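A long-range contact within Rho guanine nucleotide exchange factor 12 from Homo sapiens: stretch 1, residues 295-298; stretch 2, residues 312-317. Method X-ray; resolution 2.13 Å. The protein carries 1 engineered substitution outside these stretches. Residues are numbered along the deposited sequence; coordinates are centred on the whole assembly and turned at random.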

# COMPACT_ATOMS: atom_id res chain seq x y z
N VAL A 295 2.67 -10.05 -24.64
CA VAL A 295 3.64 -10.62 -25.58
C VAL A 295 4.75 -9.63 -25.94
O VAL A 295 4.49 -8.48 -26.26
N LEU A 296 5.99 -10.12 -25.87
CA LEU A 296 7.16 -9.40 -26.33
C LEU A 296 7.61 -10.01 -27.68
O LEU A 296 8.22 -11.08 -27.70
N ARG A 297 7.27 -9.32 -28.78
CA ARG A 297 7.58 -9.78 -30.14
C ARG A 297 7.71 -8.61 -31.15
O ARG A 297 7.66 -7.44 -30.76
N CYS A 298 7.89 -8.93 -32.44
CA CYS A 298 8.03 -7.91 -33.49
C CYS A 298 6.93 -7.99 -34.55
O CYS A 298 5.98 -8.76 -34.42
N THR A 312 12.86 -6.71 -37.78
CA THR A 312 14.01 -6.03 -37.18
C THR A 312 13.61 -4.96 -36.16
O THR A 312 14.48 -4.45 -35.46
N PHE A 313 12.31 -4.65 -36.06
CA PHE A 313 11.81 -3.60 -35.14
C PHE A 313 11.61 -4.13 -33.70
O PHE A 313 10.67 -4.89 -33.44
N SER A 314 12.47 -3.70 -32.77
CA SER A 314 12.41 -4.18 -31.38
C SER A 314 11.19 -3.63 -30.62
O SER A 314 10.84 -2.46 -30.76
N PRO A 315 10.54 -4.48 -29.81
CA PRO A 315 9.47 -4.02 -28.91
C PRO A 315 10.00 -3.34 -27.65
O PRO A 315 9.22 -2.74 -26.93
N VAL A 316 11.31 -3.44 -27.39
CA VAL A 316 11.98 -2.68 -26.34
C VAL A 316 12.78 -1.56 -26.98
O VAL A 316 13.73 -1.82 -27.73
N ILE A 317 12.42 -0.33 -26.64
CA ILE A 317 13.11 0.86 -27.12
C ILE A 317 13.92 1.49 -25.99
O ILE A 317 13.37 2.00 -25.03

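The contact between the two stretches is small, burying 249 Å² in total, and is built mainly from apolar packing around Pro315. This buried proline points its CA-to-CB bond toward the first stretch, and its ring adopts a C-gamma endo pucker. Leu296, also buried, leaves its backbone sideways, but its t, p rotamer (chi1 -162°, chi2 71°) brings the end of the side chain nearer, so that Leu296 CD1 lies 3.7 Å from Pro315 CG. The same methyl reaches Val316, a t rotamer, with Leu296 CD1 4.2 Å from Val316 CG2. At the exposed end of the contact, Cys298 in the m rotamer places its SG 4.0 Å from Pro315 CD.

Backbone carbonyls complete the packing. Arg297 O approaches Pro315 CG at 3.2 Å, so the proline ring meets main chain as well as side chains. The Arg297 side chain itself starts away from the second stretch. Cys298 SG sits 3.3 Å from Phe313 O, a distance at which the geometry leaves a hydrogen bond open. Phe313, an m rotamer, contributes through this carbonyl while the end of its side chain leads away.

No clear hydrogen bond links the stretches. Within the second, Ser314, whose CA-to-CB bond points away from the contact, donates from OG to Val316 O at 3.1 Å, bridging the backbone around Pro315.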

# COMPACT_ATOMS: atom_id res chain seq x y z
CB VAL A 295 2.98 -11.14 -26.86
CG1 VAL A 295 3.81 -12.27 -27.46
CG2 VAL A 295 1.55 -11.63 -26.59
CB LEU A 296 8.28 -9.50 -25.30
CG LEU A 296 9.42 -8.47 -25.43
CD1 LEU A 296 8.96 -7.08 -25.02
CD2 LEU A 296 10.64 -8.90 -24.61
CB ARG A 297 6.53 -10.79 -30.61
CG ARG A 297 5.10 -10.26 -30.63
CD ARG A 297 4.17 -11.04 -31.52
NE ARG A 297 3.87 -10.32 -32.76
CZ ARG A 297 3.35 -10.87 -33.86
NH1 ARG A 297 3.05 -12.17 -33.89
NH2 ARG A 297 3.12 -10.12 -34.92
CB CYS A 298 9.41 -8.02 -34.15
SG CYS A 298 10.80 -8.12 -32.98
CB THR A 312 14.90 -5.39 -38.29
OG1 THR A 312 14.11 -4.57 -39.16
CG2 THR A 312 15.49 -6.45 -39.21
CB PHE A 313 10.45 -3.05 -35.63
CG PHE A 313 10.53 -2.24 -36.91
CD1 PHE A 313 10.36 -0.85 -36.87
CD2 PHE A 313 10.71 -2.85 -38.15
CE1 PHE A 313 10.41 -0.10 -38.04
CE2 PHE A 313 10.76 -2.10 -39.32
CZ PHE A 313 10.61 -0.73 -39.27
CB SER A 314 13.69 -3.78 -30.63
OG SER A 314 13.82 -4.47 -29.40
CB PRO A 315 8.74 -5.31 -28.53
CG PRO A 315 9.80 -6.35 -28.60
CD PRO A 315 10.76 -5.93 -29.69
CB VAL A 316 12.94 -3.59 -25.51
CG1 VAL A 316 14.06 -2.78 -24.81
CG2 VAL A 316 12.14 -4.38 -24.49
CB ILE A 317 12.08 1.88 -27.65
CG1 ILE A 317 11.22 1.26 -28.76
CG2 ILE A 317 12.79 3.13 -28.15
CD1 ILE A 317 9.80 1.83 -28.81